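3,6-diketocamphane 1,6-monooxygenase (Pseudomonas putida, PDB 5AEC) catalyses the FMNH2- and oxygen-dependent Baeyer-Villiger oxidation of a diketocamphane to its lactone, a step in the breakdown of (-)-camphor. Local coordinates at residues A[46-51]-A[110-115]; A[201-206]-A[221-226]; A[95-100]-A[189-194]; A[2-7]-A[341-346]. All coordinates share one frame; numbering follows the deposited sequence.

Contact 1 of 4, residues A[46-51]-A[110-115]. With PIN (piperazine-N,N'-bis(2-ethanesulfonic acid)), chain C; SO4 (sulfate ion), chain I.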
loop_
_atom_site.group_PDB
_atom_site.type_symbol
_atom_site.label_atom_id
_atom_site.label_comp_id
_atom_site.label_asym_id
_atom_site.label_seq_id
_atom_site.Cartn_x
_atom_site.Cartn_y
_atom_site.Cartn_z
ATOM N N HIS A 46 -10.576 6.864 -2.335
ATOM C CA HIS A 46 -11.281 7.376 -3.529
ATOM C C HIS A 46 -10.348 7.289 -4.707
ATOM O O HIS A 46 -9.195 7.728 -4.624
ATOM C CB HIS A 46 -11.669 8.839 -3.393
ATOM C CG HIS A 46 -12.622 9.135 -2.285
ATOM N ND1 HIS A 46 -12.202 9.449 -1.012
ATOM C CD2 HIS A 46 -13.973 9.181 -2.259
ATOM C CE1 HIS A 46 -13.261 9.667 -0.248
ATOM N NE2 HIS A 46 -14.340 9.517 -0.980
ATOM N N ALA A 47 -10.837 6.700 -5.797
ATOM C CA ALA A 47 -10.077 6.575 -7.052
ATOM C C ALA A 47 -10.505 7.610 -8.102
ATOM O O ALA A 47 -9.771 7.828 -9.052
ATOM C CB ALA A 47 -10.268 5.181 -7.624
ATOM N N SER A 48 -11.676 8.219 -7.941
ATOM C CA SER A 48 -12.249 9.098 -8.998
ATOM C C SER A 48 -12.340 10.567 -8.650
ATOM O O SER A 48 -12.709 11.361 -9.519
ATOM C CB SER A 48 -13.639 8.614 -9.433
ATOM O OG SER A 48 -14.613 8.760 -8.409
ATOM N N GLN A 49 -11.988 10.951 -7.412
ATOM C CA GLN A 49 -12.285 12.297 -6.925
ATOM C C GLN A 49 -11.066 13.218 -6.872
ATOM O O GLN A 49 -9.954 12.768 -6.593
ATOM C CB GLN A 49 -12.902 12.211 -5.533
ATOM C CG GLN A 49 -14.287 11.578 -5.496
ATOM C CD GLN A 49 -15.313 12.495 -6.119
ATOM O OE1 GLN A 49 -15.743 12.294 -7.251
ATOM N NE2 GLN A 49 -15.694 13.520 -5.386
ATOM N N ILE A 50 -11.299 14.512 -7.037
ATOM C CA ILE A 50 -10.224 15.513 -7.042
ATOM C C ILE A 50 -9.844 15.939 -5.628
ATOM O O ILE A 50 -8.670 15.908 -5.270
ATOM C CB ILE A 50 -10.634 16.764 -7.839
ATOM C CG1 ILE A 50 -10.938 16.381 -9.287
ATOM C CG2 ILE A 50 -9.520 17.793 -7.829
ATOM C CD1 ILE A 50 -9.728 15.865 -10.017
ATOM N N TRP A 51 -10.838 16.369 -4.847
ATOM C CA TRP A 51 -10.589 16.863 -3.485
ATOM C C TRP A 51 -10.235 15.708 -2.552
ATOM O O TRP A 51 -9.428 15.863 -1.636
ATOM C CB TRP A 51 -11.790 17.631 -2.891
ATOM C CG TRP A 51 -12.041 19.010 -3.440
ATOM C CD1 TRP A 51 -12.713 19.330 -4.602
ATOM C CD2 TRP A 51 -11.659 20.257 -2.843
ATOM N NE1 TRP A 51 -12.754 20.696 -4.757
ATOM C CE2 TRP A 51 -12.119 21.290 -3.698
ATOM C CE3 TRP A 51 -10.967 20.607 -1.675
ATOM C CZ2 TRP A 51 -11.907 22.644 -3.424
ATOM C CZ3 TRP A 51 -10.760 21.974 -1.407
ATOM C CH2 TRP A 51 -11.257 22.964 -2.273
ATOM N N GLY A 110 -18.698 1.970 -1.485
ATOM C CA GLY A 110 -18.248 3.009 -2.383
ATOM C C GLY A 110 -19.442 3.733 -2.979
ATOM O O GLY A 110 -20.328 3.099 -3.572
ATOM N N ALA A 111 -19.458 5.044 -2.801
ATOM C CA ALA A 111 -20.605 5.908 -3.174
ATOM C C ALA A 111 -20.418 6.697 -4.480
ATOM O O ALA A 111 -21.239 7.557 -4.772
ATOM C CB ALA A 111 -20.894 6.891 -2.039
ATOM N N TYR A 112 -19.371 6.389 -5.259
ATOM C CA TYR A 112 -19.020 7.114 -6.465
ATOM C C TYR A 112 -19.097 6.140 -7.646
ATOM O O TYR A 112 -18.208 5.310 -7.832
ATOM C CB TYR A 112 -17.626 7.723 -6.322
ATOM C CG TYR A 112 -17.624 8.801 -5.294
ATOM C CD1 TYR A 112 -17.974 10.097 -5.635
ATOM C CD2 TYR A 112 -17.383 8.522 -3.949
ATOM C CE1 TYR A 112 -17.984 11.109 -4.673
ATOM C CE2 TYR A 112 -17.429 9.530 -2.976
ATOM C CZ TYR A 112 -17.755 10.820 -3.357
ATOM O OH TYR A 112 -17.824 11.825 -2.417
ATOM N N PRO A 113 -20.198 6.206 -8.427
ATOM C CA PRO A 113 -20.336 5.286 -9.558
ATOM C C PRO A 113 -19.183 5.302 -10.560
ATOM O O PRO A 113 -18.894 4.262 -11.140
ATOM C CB PRO A 113 -21.671 5.727 -10.212
ATOM C CG PRO A 113 -22.445 6.277 -9.096
ATOM C CD PRO A 113 -21.441 6.977 -8.210
ATOM N N GLN A 114 -18.521 6.448 -10.771
ATOM C CA GLN A 114 -17.385 6.510 -11.687
ATOM C C GLN A 114 -16.280 5.545 -11.260
ATOM O O GLN A 114 -15.677 4.864 -12.087
ATOM C CB GLN A 114 -16.813 7.938 -11.775
ATOM C CG GLN A 114 -17.746 8.931 -12.447
ATOM C CD GLN A 114 -17.113 10.296 -12.638
ATOM O OE1 GLN A 114 -16.714 10.950 -11.675
ATOM N NE2 GLN A 114 -16.989 10.719 -13.884
ATOM N N ALA A 115 -16.010 5.493 -9.949
ATOM C CA ALA A 115 -15.014 4.604 -9.425
ATOM C C ALA A 115 -15.529 3.139 -9.488
ATOM O O ALA A 115 -14.765 2.251 -9.799
ATOM C CB ALA A 115 -14.645 4.980 -7.999
HETATM C C1 PIN C . -22.094 10.732 -6.246
HETATM C C2 PIN C . -22.491 11.839 -5.255
HETATM N N1 PIN C . -22.645 11.475 -3.832
HETATM C C3 PIN C . -23.083 12.696 -3.124
HETATM C C4 PIN C . -21.384 10.975 -3.260
HETATM C "C1'" PIN C . -21.229 10.946 1.118
HETATM C "C2'" PIN C . -21.839 12.139 0.365
HETATM N "N1'" PIN C . -21.857 12.092 -1.123
HETATM C "C3'" PIN C . -21.482 10.809 -1.754
HETATM C "C4'" PIN C . -23.190 12.470 -1.626
HETATM S S1 PIN C . -21.461 11.498 -7.597
HETATM S "S1'" PIN C . -21.929 10.802 2.617
HETATM O O1 PIN C . -20.233 12.163 -7.250
HETATM O O2 PIN C . -22.410 12.472 -8.052
HETATM O O3 PIN C . -21.109 10.524 -8.858
HETATM O "O1'" PIN C . -23.312 10.442 2.434
HETATM O "O2'" PIN C . -21.812 12.066 3.295
HETATM O "O3'" PIN C . -21.193 9.634 3.508
HETATM S S SO4 I . -20.112 3.556 1.405
HETATM O O1 SO4 I . -20.612 2.210 1.778
HETATM O O2 SO4 I . -18.717 3.605 0.911
HETATM O O3 SO4 I . -21.045 4.079 0.389
HETATM O O4 SO4 I . -20.098 4.360 2.637
#
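The irregular loop 46-51 meets Y112 and the first turn of helix 113-118, with the CA atoms of S48 and A115 5.3 Å apart. Y112 holds the N-cap position of that helix and carries most of the side-chain contact. Its ring is sandwiched: CG of Q49 lies over one face, 4.0 Å from the centroid in a CH-pi contact, and C4 of the PIN buffer molecule covers the opposite face. The bend in Q49 at chi2 (-71°) lays its amide over the same side, stacked 28° from the ring plane, while its NE2 bonds to E52. Both segments follow strands of the TIM-barrel-type luciferase-like fold, and H46 lies close to the FMN-binding S44. H46 meets Y112 obliquely, CD2 to CE2 3.5 Å, with the planes 75° apart. A serine at Y112 would probably leave a gap between Q49 and the PIN and H46 without its ring partner. S48 OG lies 3.8 Å from A115 CB, and L185 of the second subunit packs on S48.

Contact 2 of 4, residues A[201-206]-A[221-226]. With PIN (piperazine-N,N'-bis(2-ethanesulfonic acid)), chain C; SO4 (sulfate ion), chain J.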
loop_
_atom_site.group_PDB
_atom_site.type_symbol
_atom_site.label_atom_id
_atom_site.label_comp_id
_atom_site.label_asym_id
_atom_site.label_seq_id
_atom_site.Cartn_x
_atom_site.Cartn_y
_atom_site.Cartn_z
ATOM N N THR A 201 -19.248 3.718 8.229
ATOM C CA THR A 201 -19.831 5.055 8.365
ATOM C C THR A 201 -21.313 5.064 7.994
ATOM O O THR A 201 -21.783 4.193 7.262
ATOM C CB THR A 201 -19.192 6.086 7.428
ATOM O OG1 THR A 201 -19.421 5.666 6.073
ATOM C CG2 THR A 201 -17.712 6.197 7.690
ATOM N N GLY A 202 -22.023 6.058 8.511
ATOM C CA GLY A 202 -23.422 6.289 8.178
ATOM C C GLY A 202 -23.684 7.782 8.083
ATOM O O GLY A 202 -23.066 8.576 8.818
ATOM N N PHE A 203 -24.596 8.167 7.186
ATOM C CA PHE A 203 -25.010 9.568 7.016
ATOM C C PHE A 203 -26.528 9.764 7.101
ATOM O O PHE A 203 -27.015 10.499 7.968
ATOM C CB PHE A 203 -24.509 10.167 5.688
ATOM C CG PHE A 203 -24.940 11.599 5.486
ATOM C CD1 PHE A 203 -24.275 12.635 6.118
ATOM C CD2 PHE A 203 -26.073 11.902 4.727
ATOM C CE1 PHE A 203 -24.691 13.958 5.960
ATOM C CE2 PHE A 203 -26.513 13.212 4.578
ATOM C CZ PHE A 203 -25.821 14.245 5.197
ATOM N N SER A 204 -27.263 9.116 6.206
ATOM C CA SER A 204 -28.732 9.272 6.135
ATOM C C SER A 204 -29.433 8.989 7.466
ATOM O O SER A 204 -28.888 8.297 8.355
ATOM C CB SER A 204 -29.315 8.370 5.038
ATOM O OG SER A 204 -29.188 6.994 5.371
ATOM N N TYR A 205 -30.655 9.494 7.592
ATOM C CA TYR A 205 -31.398 9.430 8.856
ATOM C C TYR A 205 -31.598 7.988 9.309
ATOM O O TYR A 205 -31.246 7.626 10.448
ATOM C CB TYR A 205 -32.738 10.184 8.728
ATOM C CG TYR A 205 -33.663 10.052 9.915
ATOM C CD1 TYR A 205 -33.526 10.860 11.044
ATOM C CD2 TYR A 205 -34.689 9.106 9.904
ATOM C CE1 TYR A 205 -34.387 10.727 12.132
ATOM C CE2 TYR A 205 -35.551 8.965 10.981
ATOM C CZ TYR A 205 -35.398 9.769 12.091
ATOM O OH TYR A 205 -36.263 9.600 13.142
ATOM N N ASN A 206 -32.190 7.179 8.444
ATOM C CA ASN A 206 -32.347 5.750 8.707
ATOM C C ASN A 206 -31.244 5.067 7.946
ATOM O O ASN A 206 -31.446 4.581 6.840
ATOM C CB ASN A 206 -33.723 5.228 8.251
ATOM C CG ASN A 206 -34.840 5.607 9.208
ATOM O OD1 ASN A 206 -34.688 5.547 10.435
ATOM N ND2 ASN A 206 -35.998 5.940 8.651
ATOM N N VAL A 221 -19.594 5.004 12.876
ATOM C CA VAL A 221 -18.994 6.303 12.640
ATOM C C VAL A 221 -20.059 7.123 11.959
ATOM O O VAL A 221 -20.420 6.827 10.822
ATOM C CB VAL A 221 -17.738 6.178 11.752
ATOM C CG1 VAL A 221 -17.124 7.538 11.519
ATOM C CG2 VAL A 221 -16.759 5.205 12.399
ATOM N N SER A 222 -20.610 8.099 12.673
ATOM C CA SER A 222 -21.682 8.934 12.132
ATOM C C SER A 222 -21.091 10.231 11.612
ATOM O O SER A 222 -20.234 10.804 12.252
ATOM C CB SER A 222 -22.723 9.273 13.208
ATOM O OG SER A 222 -23.389 8.116 13.681
ATOM N N ILE A 223 -21.567 10.655 10.448
ATOM C CA ILE A 223 -21.227 11.957 9.878
ATOM C C ILE A 223 -22.306 12.943 10.326
ATOM O O ILE A 223 -23.475 12.778 10.004
ATOM C CB ILE A 223 -21.108 11.882 8.341
ATOM C CG1 ILE A 223 -20.018 10.860 7.945
ATOM C CG2 ILE A 223 -20.772 13.250 7.759
ATOM C CD1 ILE A 223 -20.185 10.261 6.578
ATOM N N PHE A 224 -21.927 13.950 11.114
ATOM C CA PHE A 224 -22.936 14.808 11.742
ATOM C C PHE A 224 -23.798 15.537 10.720
ATOM O O PHE A 224 -23.296 16.331 9.944
ATOM C CB PHE A 224 -22.334 15.844 12.678
ATOM C CG PHE A 224 -23.372 16.654 13.411
ATOM C CD1 PHE A 224 -24.191 16.052 14.357
ATOM C CD2 PHE A 224 -23.548 18.004 13.142
ATOM C CE1 PHE A 224 -25.156 16.783 15.038
ATOM C CE2 PHE A 224 -24.498 18.744 13.834
ATOM C CZ PHE A 224 -25.304 18.130 14.781
ATOM N N SER A 225 -25.097 15.246 10.735
ATOM C CA SER A 225 -26.059 15.885 9.847
ATOM C C SER A 225 -27.234 16.545 10.591
ATOM O O SER A 225 -28.182 17.000 9.954
ATOM C CB SER A 225 -26.588 14.844 8.863
ATOM O OG SER A 225 -27.452 13.944 9.515
ATOM N N GLY A 226 -27.159 16.620 11.917
ATOM C CA GLY A 226 -28.237 17.167 12.728
ATOM C C GLY A 226 -28.590 16.303 13.920
ATOM O O GLY A 226 -28.196 15.133 14.013
HETATM C C1 PIN C . -22.094 10.732 -6.246
HETATM C C2 PIN C . -22.491 11.839 -5.255
HETATM N N1 PIN C . -22.645 11.475 -3.832
HETATM C C3 PIN C . -23.083 12.696 -3.124
HETATM C C4 PIN C . -21.384 10.975 -3.260
HETATM C "C1'" PIN C . -21.229 10.946 1.118
HETATM C "C2'" PIN C . -21.839 12.139 0.365
HETATM N "N1'" PIN C . -21.857 12.092 -1.123
HETATM C "C3'" PIN C . -21.482 10.809 -1.754
HETATM C "C4'" PIN C . -23.190 12.470 -1.626
HETATM S S1 PIN C . -21.461 11.498 -7.597
HETATM S "S1'" PIN C . -21.929 10.802 2.617
HETATM O O1 PIN C . -20.233 12.163 -7.250
HETATM O O2 PIN C . -22.410 12.472 -8.052
HETATM O O3 PIN C . -21.109 10.524 -8.858
HETATM O "O1'" PIN C . -23.312 10.442 2.434
HETATM O "O2'" PIN C . -21.812 12.066 3.295
HETATM O "O3'" PIN C . -21.193 9.634 3.508
HETATM S S SO4 J . -25.730 5.420 4.620
HETATM O O1 SO4 J . -24.450 4.765 4.310
HETATM O O2 SO4 J . -25.675 6.857 4.288
HETATM O O3 SO4 J . -26.805 4.814 3.817
HETATM O O4 SO4 J . -26.013 5.117 6.020
HETATM O O HOH W 1 -25.962 11.653 9.945
#
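F203 and I223 cross at about a right angle, with the isoleucine at the edge of the phenyl ring: I223 CG2 is 3.9 Å from F203 CD1. The ring reaches there because F203 CG stands anti to the backbone N (chi1 179°), which also brings CE1 to 3.6 Å from S225 CB, obliquely to the ring. The PIN sulfonate lies beside the phenylalanine, O1' 3.5 Å from F203 CB. T201 and V221 meet on one face of the sheet. Two parallel-strand bonds join the backbones, G202 N to V221 O at 2.9 Å and I223 N to G202 O at 3.0 Å. At the strand ends, one water donates to the carbonyls of F203 and I223 and accepts from S225 OG. Residues 201-206 all belong to the FMN site, and a sulfate lies beside the amides of F203 and S204, weakly bonded to both. The strands 198-202 and 219-223 flank helix 208-216 in a beta-alpha-beta unit, and strand 254-261 pairs with strand 219-223.

Contact 3 of 4, residues A[95-100]-A[189-194]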
loop_
_atom_site.group_PDB
_atom_site.type_symbol
_atom_site.label_atom_id
_atom_site.label_comp_id
_atom_site.label_asym_id
_atom_site.label_seq_id
_atom_site.Cartn_x
_atom_site.Cartn_y
_atom_site.Cartn_z
ATOM N N LEU A 95 -0.292 -5.003 7.878
ATOM C CA LEU A 95 -0.217 -3.620 8.347
ATOM C C LEU A 95 -0.585 -3.523 9.816
ATOM O O LEU A 95 0.040 -2.770 10.589
ATOM C CB LEU A 95 -1.125 -2.702 7.506
ATOM C CG LEU A 95 -1.076 -1.197 7.746
ATOM C CD1 LEU A 95 0.365 -0.677 7.742
ATOM C CD2 LEU A 95 -1.904 -0.484 6.694
ATOM N N SER A 96 -1.610 -4.276 10.202
ATOM C CA SER A 96 -2.005 -4.392 11.599
ATOM C C SER A 96 -0.798 -4.841 12.423
ATOM O O SER A 96 -0.564 -4.303 13.488
ATOM C CB SER A 96 -3.154 -5.398 11.756
ATOM O OG SER A 96 -3.450 -5.711 13.092
ATOM N N GLN A 97 -0.037 -5.817 11.920
ATOM C CA GLN A 97 1.150 -6.276 12.622
ATOM C C GLN A 97 2.224 -5.169 12.736
ATOM O O GLN A 97 2.785 -4.985 13.795
ATOM C CB GLN A 97 1.742 -7.516 11.991
ATOM C CG GLN A 97 0.990 -8.821 12.261
ATOM C CD GLN A 97 1.706 -9.994 11.612
ATOM O OE1 GLN A 97 2.936 -10.074 11.640
ATOM N NE2 GLN A 97 0.947 -10.914 11.027
ATOM N N ILE A 98 2.487 -4.448 11.642
ATOM C CA ILE A 98 3.484 -3.385 11.602
ATOM C C ILE A 98 3.117 -2.323 12.648
ATOM O O ILE A 98 3.997 -1.796 13.339
ATOM C CB ILE A 98 3.562 -2.698 10.190
ATOM C CG1 ILE A 98 4.123 -3.665 9.142
ATOM C CG2 ILE A 98 4.405 -1.435 10.238
ATOM C CD1 ILE A 98 3.853 -3.234 7.715
ATOM N N LEU A 99 1.818 -2.021 12.753
ATOM C CA LEU A 99 1.310 -1.082 13.731
ATOM C C LEU A 99 1.142 -1.610 15.143
ATOM O O LEU A 99 0.692 -0.865 16.026
ATOM C CB LEU A 99 -0.050 -0.546 13.285
ATOM C CG LEU A 99 0.061 0.450 12.165
ATOM C CD1 LEU A 99 -1.287 0.600 11.484
ATOM C CD2 LEU A 99 0.532 1.803 12.694
ATOM N N GLU A 100 1.423 -2.887 15.361
ATOM C CA GLU A 100 1.287 -3.498 16.691
ATOM C C GLU A 100 -0.099 -3.236 17.233
ATOM O O GLU A 100 -0.276 -2.900 18.381
ATOM C CB GLU A 100 2.400 -2.992 17.616
ATOM C CG GLU A 100 3.798 -3.308 17.085
ATOM C CD GLU A 100 4.917 -2.688 17.880
ATOM O OE1 GLU A 100 4.895 -1.451 18.004
ATOM O OE2 GLU A 100 5.836 -3.422 18.298
ATOM N N SER A 189 -1.969 -13.025 9.623
ATOM C CA SER A 189 -3.151 -12.710 10.427
ATOM C C SER A 189 -2.925 -11.376 11.131
ATOM O O SER A 189 -1.785 -11.024 11.391
ATOM C CB SER A 189 -3.482 -13.795 11.467
ATOM O OG SER A 189 -2.490 -14.008 12.460
ATOM N N PRO A 190 -4.005 -10.636 11.448
ATOM C CA PRO A 190 -3.787 -9.349 12.125
ATOM C C PRO A 190 -3.242 -9.547 13.526
ATOM O O PRO A 190 -3.155 -10.675 14.024
ATOM C CB PRO A 190 -5.172 -8.671 12.108
ATOM C CG PRO A 190 -6.019 -9.533 11.211
ATOM C CD PRO A 190 -5.437 -10.902 11.259
ATOM N N TRP A 191 -2.870 -8.442 14.126
ATOM C CA TRP A 191 -2.188 -8.426 15.423
ATOM C C TRP A 191 -3.005 -9.153 16.478
ATOM O O TRP A 191 -4.196 -8.879 16.631
ATOM C CB TRP A 191 -2.011 -6.975 15.871
ATOM C CG TRP A 191 -1.205 -6.741 17.122
ATOM C CD1 TRP A 191 -1.689 -6.323 18.291
ATOM C CD2 TRP A 191 0.208 -6.808 17.269
ATOM N NE1 TRP A 191 -0.681 -6.127 19.175
ATOM C CE2 TRP A 191 0.504 -6.415 18.578
ATOM C CE3 TRP A 191 1.253 -7.154 16.432
ATOM C CZ2 TRP A 191 1.812 -6.382 19.087
ATOM C CZ3 TRP A 191 2.551 -7.101 16.910
ATOM C CH2 TRP A 191 2.823 -6.715 18.227
ATOM N N GLY A 192 -2.347 -10.067 17.195
ATOM C CA GLY A 192 -3.018 -10.952 18.136
ATOM C C GLY A 192 -3.742 -12.119 17.490
ATOM O O GLY A 192 -4.385 -12.911 18.189
ATOM N N GLY A 193 -3.619 -12.267 16.173
ATOM C CA GLY A 193 -4.241 -13.384 15.436
ATOM C C GLY A 193 -5.754 -13.342 15.263
ATOM O O GLY A 193 -6.333 -14.336 14.824
ATOM N N LYS A 194 -6.374 -12.208 15.589
ATOM C CA LYS A 194 -7.820 -12.029 15.498
ATOM C C LYS A 194 -8.152 -10.913 14.506
ATOM O O LYS A 194 -7.312 -10.058 14.213
ATOM C CB LYS A 194 -8.446 -11.725 16.859
ATOM C CG LYS A 194 -7.495 -11.379 18.007
ATOM C CD LYS A 194 -8.267 -10.992 19.276
ATOM C CE LYS A 194 -7.924 -11.849 20.497
ATOM N NZ LYS A 194 -8.730 -13.098 20.582
#
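S96 and Q97, on the last turn of helix 85-98, each supply one side-chain bond to the loop 189-194. W191 N donates to S96 OG over 3.0 Å at a nearly straight 170°; the hydroxyl is presented by a chi1 of 171°, which turns it away from the serine's own N. Q97 NE2 donates to S189 O at 2.8 Å, in the carbonyl plane and close to its own amide plane, and makes a second bond to D187 O, while OE1 is taken by a glycerol. An alanine at Q97 would probably leave the carbonyls of S189 and D187 without this shared donor. Helix 85-98 ends in a Schellman motif at E100, whose CA sits over the six-membered ring of W191, 3.4 Å from its centroid, a CH-pi contact. The loop leading to strand 198-202 rests on the C-terminal end of helix 85-98, which packs against helix 57-65 through L95 and L99 and touches A19 and F23 of the second subunit.

Contact 4 of 4, residues A[2-7]-A[341-346]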
loop_
_atom_site.group_PDB
_atom_site.type_symbol
_atom_site.label_atom_id
_atom_site.label_comp_id
_atom_site.label_asym_id
_atom_site.label_seq_id
_atom_site.Cartn_x
_atom_site.Cartn_y
_atom_site.Cartn_z
ATOM N N ALA A 2 -13.014 9.662 29.245
ATOM C CA ALA A 2 -13.017 10.938 28.460
ATOM C C ALA A 2 -13.390 10.693 26.998
ATOM O O ALA A 2 -13.050 9.659 26.422
ATOM C CB ALA A 2 -11.655 11.643 28.543
ATOM N N MET A 3 -14.080 11.673 26.423
ATOM C CA MET A 3 -14.250 11.773 24.976
ATOM C C MET A 3 -12.866 11.914 24.337
ATOM O O MET A 3 -12.046 12.702 24.796
ATOM C CB MET A 3 -15.078 12.985 24.618
ATOM C CG MET A 3 -15.537 13.009 23.176
ATOM S SD MET A 3 -16.048 14.615 22.571
ATOM C CE MET A 3 -14.491 15.491 22.462
ATOM N N GLU A 4 -12.596 11.099 23.318
ATOM C CA GLU A 4 -11.338 11.191 22.584
ATOM C C GLU A 4 -11.500 12.159 21.425
ATOM O O GLU A 4 -12.619 12.426 20.966
ATOM C CB GLU A 4 -10.901 9.822 22.068
ATOM C CG GLU A 4 -10.616 8.766 23.142
ATOM C CD GLU A 4 -9.424 9.088 24.038
ATOM O OE1 GLU A 4 -8.539 9.886 23.650
ATOM O OE2 GLU A 4 -9.369 8.518 25.144
ATOM N N THR A 5 -10.362 12.627 20.930
ATOM C CA THR A 5 -10.296 13.435 19.707
ATOM C C THR A 5 -9.723 12.539 18.616
ATOM O O THR A 5 -8.814 11.745 18.853
ATOM C CB THR A 5 -9.407 14.657 19.938
ATOM O OG1 THR A 5 -9.925 15.400 21.043
ATOM C CG2 THR A 5 -9.379 15.557 18.710
ATOM N N GLY A 6 -10.306 12.627 17.431
ATOM C CA GLY A 6 -9.849 11.902 16.251
ATOM C C GLY A 6 -9.705 12.853 15.074
ATOM O O GLY A 6 -10.196 13.986 15.091
ATOM N N LEU A 7 -8.998 12.378 14.059
ATOM C CA LEU A 7 -8.881 13.078 12.803
ATOM C C LEU A 7 -9.530 12.200 11.708
ATOM O O LEU A 7 -9.344 10.986 11.708
ATOM C CB LEU A 7 -7.390 13.323 12.522
ATOM C CG LEU A 7 -7.050 14.355 11.451
ATOM C CD1 LEU A 7 -7.541 15.729 11.870
ATOM C CD2 LEU A 7 -5.553 14.371 11.239
ATOM N N TRP A 341 -21.131 10.801 22.502
ATOM C CA TRP A 341 -20.295 9.935 21.674
ATOM C C TRP A 341 -18.933 9.758 22.323
ATOM O O TRP A 341 -18.577 10.497 23.251
ATOM C CB TRP A 341 -20.153 10.489 20.240
ATOM C CG TRP A 341 -19.556 11.848 20.162
ATOM C CD1 TRP A 341 -18.237 12.162 20.275
ATOM C CD2 TRP A 341 -20.235 13.076 19.890
ATOM N NE1 TRP A 341 -18.049 13.504 20.131
ATOM C CE2 TRP A 341 -19.255 14.095 19.882
ATOM C CE3 TRP A 341 -21.571 13.417 19.672
ATOM C CZ2 TRP A 341 -19.567 15.446 19.671
ATOM C CZ3 TRP A 341 -21.886 14.751 19.441
ATOM C CH2 TRP A 341 -20.885 15.751 19.438
ATOM N N GLY A 342 -18.186 8.779 21.818
ATOM C CA GLY A 342 -16.853 8.419 22.313
ATOM C C GLY A 342 -15.689 9.180 21.696
ATOM O O GLY A 342 -14.721 9.483 22.391
ATOM N N THR A 343 -15.761 9.459 20.395
ATOM C CA THR A 343 -14.700 10.194 19.728
ATOM C C THR A 343 -15.272 11.303 18.845
ATOM O O THR A 343 -16.162 11.062 18.007
ATOM C CB THR A 343 -13.780 9.290 18.860
ATOM O OG1 THR A 343 -13.168 8.261 19.645
ATOM C CG2 THR A 343 -12.642 10.119 18.230
ATOM N N LEU A 344 -14.713 12.499 19.020
ATOM C CA LEU A 344 -14.991 13.654 18.148
ATOM C C LEU A 344 -14.033 13.563 16.963
ATOM O O LEU A 344 -12.838 13.779 17.130
ATOM C CB LEU A 344 -14.726 14.947 18.911
ATOM C CG LEU A 344 -14.760 16.223 18.080
ATOM C CD1 LEU A 344 -16.153 16.392 17.501
ATOM C CD2 LEU A 344 -14.334 17.436 18.890
ATOM N N GLN A 345 -14.536 13.176 15.796
ATOM C CA GLN A 345 -13.671 12.932 14.623
ATOM C C GLN A 345 -13.597 14.222 13.824
ATOM O O GLN A 345 -14.563 14.578 13.164
ATOM C CB GLN A 345 -14.211 11.750 13.781
ATOM C CG GLN A 345 -13.115 10.887 13.160
ATOM C CD GLN A 345 -12.397 9.968 14.148
ATOM O OE1 GLN A 345 -12.993 9.501 15.101
ATOM N NE2 GLN A 345 -11.112 9.668 13.893
ATOM N N VAL A 346 -12.484 14.946 13.928
ATOM C CA VAL A 346 -12.328 16.268 13.305
ATOM C C VAL A 346 -12.021 16.083 11.821
ATOM O O VAL A 346 -11.031 15.448 11.466
ATOM C CB VAL A 346 -11.190 17.099 13.974
ATOM C CG1 VAL A 346 -10.962 18.417 13.259
ATOM C CG2 VAL A 346 -11.478 17.329 15.447
HETATM O O HOH W 2 -14.094 7.957 24.650
#
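M3 folds its thioether between W341 and L344, with CE 3.6 Å from L344 CB and SD beside the indole, 4.3 Å from the centroid of its five-membered ring, an oblique Met-aromatic contact. The bend at chi3 (71°) carries the methyl group to the leucine. W341 NE1 is buried here with no polar partner in the model. T5, L344 and V346, on one face of the sheet, reach helix 355-369; L7 lies on the same face. Strands 4-9 and 343-347 run parallel, joining first and last strands of the TIM-barrel-like sheet and so closing it. Four backbone bonds link them, E4 N to G342 O and L344 N to E4 O, then G6 N to L344 O and V346 N to G6 O, the last 2.7 Å long. On the other face G6 lies against T343 CG2 and the Q345 amide, with its CA 3.5 Å from NE2. Q345 NE2 donates to L7 O at 3.1 Å, from above the carbonyl plane, and also bonds S40 OG.

The chain starts in contact 4, whose second half comes more than 330 residues later, so the other three contacts all nest within the loop it closes. Contact 1 opens next, after strand 40-43; contact 3 opens at the end of helix 85-98 before contact 1 closes at helix 113-118, and closes only in the loop before strand 198-202, so these two cross. Contact 2 follows in series, a short closure around helix 208-216. Contacts 2 and 4 belong to the same sheet, with nearest atoms about 5 Å apart, whereas contacts 1 and 2 both touch one PIN molecule. Contacts 1 and 3 both reach the second subunit.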